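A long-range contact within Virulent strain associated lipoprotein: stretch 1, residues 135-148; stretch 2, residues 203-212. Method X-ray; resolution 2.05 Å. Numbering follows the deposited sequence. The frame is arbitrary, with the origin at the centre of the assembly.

Stretch 1, residues 135-148: KLKISDLENLKNLF
Stretch 2 203-212: KLKSDILSIK

Two helical segments, at least 57 residues apart in sequence wherever they touch, pack side by side in nearly antiparallel fashion. The first stretch is helical from Ile 138 and still helical at Phe 148, with Lys 137 at the N-cap position; the second enters already helical at Lys 203, and by Ile 211, at phi/psi -84/114°, the chain is out of the helix. The axes approach to 9.7 Å, with 155° between their N-to-C directions. The register descends in steps: CA of Leu 147 lies 5.9 Å from CA of Leu 204, CA of Leu 144 6.3 Å from CA of Ile 208, CA of Asp 140 7.4 Å from CA of Ile 211, and CA of Leu 136 8.8 Å from CA of Lys 212. The backbones thus diverge toward the start of the first stretch.

No hydrogen bond or salt bridge crosses the contact; apolar shape complementarity joins the stretches, burying 470 Å² in all. Leu 144, Leu 147, Phe 148, Leu 204 and Ile 208 are buried, and their apolar side chains suit a seam with no polar partner across it. Leu 147 (m, t) is the main bump. Its CA-to-CB bond points toward the second helix, and its side chain enters the hollow formed by Leu 204, Asp 207, Ile 208 and Ile 211. Leu 147 CD2 meets Leu 204 CD2 (m, t) at 3.9 Å, Leu 147 CD1 rests 3.7 Å from Asp 207 CB, and Leu 147 CB lies 3.6 Å from Ile 208 CG1. A branched leucine suits this site: CD1 meets Asp 207 and Ile 211, while CD2 meets Leu 204.

Ile 208 (m, t) answers from the other helix. Its CB leaves sideways, but its end comes nearer: Ile 208 CG2 approaches Leu 144 CD1 (t, p) at 3.8 Å, while Ile 208 CD1 sits 4.1 Å from Phe 148 CD1 (t, chi2 52°), at the ring edge near its plane. Beta-branching gives Ile 208 methyl groups for both neighbours.

Ile 211 (m, t), pointing toward the first helix, fills the wider gap beyond. Ile 211 CD1 lies 4.0 Å from Leu 144 CB and 4.0 Å from Asn 143 ND2, whereas Ile 211 CG2 packs 3.9 Å from Leu 136 CD2 (m, t), ahead of the first helix.

Asp 207 (m) lends its CB to the apolar contact with Leu 147, while its partly exposed carboxylate pairs within its own helix, Asp 207 OD2 forming a 2.8 Å salt bridge with Lys 203 NZ. At the margin Asn 143 (t) remains exposed, its amide bordering the apolar seam.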

# COMPACT_ATOMS: atom_id res chain seq x y z
N LYS A 135 7.89 10.42 -26.70
CA LYS A 135 9.37 10.44 -26.90
C LYS A 135 10.05 9.07 -26.71
O LYS A 135 11.20 8.89 -27.12
CB LYS A 135 10.03 11.50 -26.02
CG LYS A 135 9.49 12.89 -26.28
CD LYS A 135 9.97 13.81 -25.19
CE LYS A 135 9.76 15.28 -25.54
NZ LYS A 135 10.49 16.16 -24.58
N LEU A 136 9.34 8.09 -26.13
CA LEU A 136 9.94 6.79 -25.92
C LEU A 136 9.77 5.92 -27.15
O LEU A 136 8.78 5.99 -27.88
CB LEU A 136 9.38 6.05 -24.66
CG LEU A 136 9.51 6.79 -23.31
CD1 LEU A 136 8.68 6.06 -22.26
CD2 LEU A 136 10.97 6.90 -22.88
N LYS A 137 10.74 5.02 -27.34
CA LYS A 137 10.60 3.98 -28.34
C LYS A 137 9.73 2.85 -27.82
O LYS A 137 9.49 2.77 -26.59
CB LYS A 137 12.01 3.50 -28.78
CG LYS A 137 12.01 2.40 -29.85
CD LYS A 137 12.31 1.05 -29.23
CE LYS A 137 12.04 -0.10 -30.17
NZ LYS A 137 13.15 -1.08 -29.99
N ILE A 138 9.26 2.01 -28.75
CA ILE A 138 8.31 0.91 -28.50
C ILE A 138 8.76 -0.02 -27.35
O ILE A 138 7.96 -0.35 -26.48
CB ILE A 138 8.03 0.08 -29.77
CG1 ILE A 138 7.26 0.91 -30.81
CG2 ILE A 138 7.20 -1.18 -29.46
CD1 ILE A 138 6.84 0.10 -32.04
N SER A 139 10.01 -0.44 -27.38
CA SER A 139 10.52 -1.39 -26.40
C SER A 139 10.59 -0.76 -25.02
O SER A 139 10.32 -1.46 -24.05
CB SER A 139 11.89 -1.96 -26.84
OG SER A 139 12.88 -0.94 -26.88
N ASP A 140 10.94 0.52 -24.89
CA ASP A 140 10.88 1.26 -23.61
C ASP A 140 9.41 1.36 -23.09
O ASP A 140 9.17 1.32 -21.87
CB ASP A 140 11.35 2.70 -23.75
CG ASP A 140 12.86 2.85 -23.83
OD1 ASP A 140 13.60 1.90 -23.55
OD2 ASP A 140 13.28 3.97 -24.15
N LEU A 141 8.46 1.58 -24.00
CA LEU A 141 7.03 1.70 -23.63
C LEU A 141 6.54 0.37 -23.19
O LEU A 141 5.79 0.30 -22.24
CB LEU A 141 6.13 2.18 -24.83
CG LEU A 141 6.27 3.63 -25.25
CD1 LEU A 141 5.53 3.83 -26.58
CD2 LEU A 141 5.80 4.64 -24.18
N GLU A 142 6.87 -0.68 -23.94
CA GLU A 142 6.54 -2.03 -23.56
C GLU A 142 7.09 -2.40 -22.15
O GLU A 142 6.41 -2.98 -21.30
CB GLU A 142 7.11 -2.97 -24.57
CG GLU A 142 6.59 -4.37 -24.40
CD GLU A 142 6.60 -5.12 -25.72
OE1 GLU A 142 7.24 -4.62 -26.68
OE2 GLU A 142 5.96 -6.20 -25.79
N ASN A 143 8.34 -2.02 -21.91
CA ASN A 143 8.99 -2.30 -20.65
C ASN A 143 8.29 -1.53 -19.52
O ASN A 143 7.92 -2.12 -18.51
CB ASN A 143 10.48 -1.95 -20.77
CG ASN A 143 11.28 -2.44 -19.62
OD1 ASN A 143 11.19 -3.60 -19.22
ND2 ASN A 143 12.07 -1.57 -19.05
N LEU A 144 8.03 -0.25 -19.77
CA LEU A 144 7.39 0.61 -18.82
C LEU A 144 6.02 0.09 -18.44
O LEU A 144 5.64 0.08 -17.24
CB LEU A 144 7.33 2.06 -19.34
CG LEU A 144 6.56 3.10 -18.55
CD1 LEU A 144 7.08 3.21 -17.12
CD2 LEU A 144 6.59 4.48 -19.24
N LYS A 145 5.26 -0.34 -19.45
CA LYS A 145 3.95 -0.89 -19.19
C LYS A 145 4.04 -2.16 -18.34
O LYS A 145 3.30 -2.30 -17.41
CB LYS A 145 3.18 -1.15 -20.48
CG LYS A 145 1.80 -1.82 -20.23
CD LYS A 145 1.29 -2.45 -21.53
CE LYS A 145 -0.20 -2.79 -21.51
NZ LYS A 145 -0.35 -4.15 -20.97
N ASN A 146 4.89 -3.09 -18.71
CA ASN A 146 5.03 -4.31 -17.96
C ASN A 146 5.52 -4.02 -16.51
O ASN A 146 5.05 -4.67 -15.60
CB ASN A 146 6.03 -5.23 -18.64
CG ASN A 146 5.52 -5.77 -19.99
OD1 ASN A 146 4.31 -5.86 -20.25
ND2 ASN A 146 6.45 -6.14 -20.84
N LEU A 147 6.47 -3.10 -16.33
CA LEU A 147 6.98 -2.75 -14.97
C LEU A 147 5.86 -2.15 -14.10
O LEU A 147 5.63 -2.54 -12.96
CB LEU A 147 8.16 -1.82 -15.06
CG LEU A 147 9.47 -2.42 -15.63
CD1 LEU A 147 10.45 -1.31 -15.88
CD2 LEU A 147 10.11 -3.39 -14.68
N PHE A 148 5.08 -1.27 -14.69
CA PHE A 148 4.02 -0.58 -13.95
C PHE A 148 2.91 -1.51 -13.54
O PHE A 148 2.39 -1.48 -12.40
CB PHE A 148 3.47 0.58 -14.78
CG PHE A 148 2.65 1.53 -13.98
CD1 PHE A 148 3.15 2.08 -12.79
CD2 PHE A 148 1.38 1.88 -14.38
CE1 PHE A 148 2.42 2.96 -12.04
CE2 PHE A 148 0.66 2.79 -13.65
CZ PHE A 148 1.15 3.31 -12.47
N LYS A 203 12.53 -2.38 -6.42
CA LYS A 203 13.21 -2.63 -7.69
C LYS A 203 12.36 -2.20 -8.93
O LYS A 203 12.89 -1.62 -9.88
CB LYS A 203 13.53 -4.12 -7.76
CG LYS A 203 14.31 -4.62 -8.97
CD LYS A 203 13.45 -5.31 -9.98
CE LYS A 203 14.27 -6.11 -11.01
NZ LYS A 203 15.27 -5.25 -11.70
N LEU A 204 11.08 -2.53 -8.94
CA LEU A 204 10.17 -2.10 -10.02
C LEU A 204 10.11 -0.61 -10.11
O LEU A 204 10.19 -0.03 -11.20
CB LEU A 204 8.74 -2.65 -9.80
CG LEU A 204 8.65 -4.17 -9.85
CD1 LEU A 204 7.30 -4.63 -9.40
CD2 LEU A 204 9.00 -4.73 -11.23
N LYS A 205 9.91 0.03 -8.95
CA LYS A 205 10.04 1.50 -8.90
C LYS A 205 11.38 2.00 -9.49
O LYS A 205 11.41 2.90 -10.39
CB LYS A 205 9.86 2.01 -7.47
CG LYS A 205 10.17 3.51 -7.25
CD LYS A 205 10.28 4.00 -5.80
CE LYS A 205 11.54 3.49 -5.10
NZ LYS A 205 11.60 3.78 -3.68
N SER A 206 12.50 1.48 -8.97
CA SER A 206 13.83 1.94 -9.44
C SER A 206 13.95 1.66 -10.97
O SER A 206 14.42 2.48 -11.75
CB SER A 206 14.97 1.22 -8.67
OG SER A 206 14.78 1.55 -7.29
N ASP A 207 13.43 0.56 -11.44
CA ASP A 207 13.53 0.33 -12.86
C ASP A 207 12.70 1.36 -13.66
O ASP A 207 13.14 1.84 -14.70
CB ASP A 207 13.08 -1.04 -13.24
CG ASP A 207 14.06 -2.15 -12.84
OD1 ASP A 207 15.25 -1.90 -12.54
OD2 ASP A 207 13.61 -3.29 -12.86
N ILE A 208 11.50 1.70 -13.18
CA ILE A 208 10.68 2.74 -13.83
C ILE A 208 11.33 4.09 -13.78
O ILE A 208 11.41 4.78 -14.85
CB ILE A 208 9.26 2.80 -13.27
CG1 ILE A 208 8.55 1.51 -13.70
CG2 ILE A 208 8.58 4.07 -13.78
CD1 ILE A 208 7.21 1.29 -13.03
N LEU A 209 11.90 4.45 -12.61
CA LEU A 209 12.66 5.70 -12.52
C LEU A 209 13.92 5.75 -13.43
O LEU A 209 14.36 6.78 -13.79
CB LEU A 209 13.10 6.01 -11.08
CG LEU A 209 11.96 6.18 -10.10
CD1 LEU A 209 12.52 6.43 -8.71
CD2 LEU A 209 11.04 7.29 -10.56
N SER A 210 14.47 4.61 -13.81
CA SER A 210 15.62 4.56 -14.70
C SER A 210 15.32 4.89 -16.17
O SER A 210 16.24 4.98 -16.95
CB SER A 210 16.17 3.11 -14.77
OG SER A 210 16.73 2.80 -13.56
N ILE A 211 14.06 4.91 -16.57
CA ILE A 211 13.74 5.15 -17.96
C ILE A 211 13.75 6.67 -18.12
O ILE A 211 12.93 7.32 -17.51
CB ILE A 211 12.40 4.51 -18.32
CG1 ILE A 211 12.53 2.99 -18.22
CG2 ILE A 211 11.98 4.97 -19.70
CD1 ILE A 211 11.20 2.22 -18.25
N LYS A 212 14.70 7.23 -18.88
CA LYS A 212 14.90 8.70 -18.96
C LYS A 212 14.88 9.30 -20.36
O LYS A 212 14.42 8.67 -21.31
CB LYS A 212 16.20 9.10 -18.25
CG LYS A 212 16.04 9.06 -16.75
CD LYS A 212 17.34 9.36 -16.03
CE LYS A 212 17.12 9.18 -14.54
NZ LYS A 212 18.39 8.96 -13.82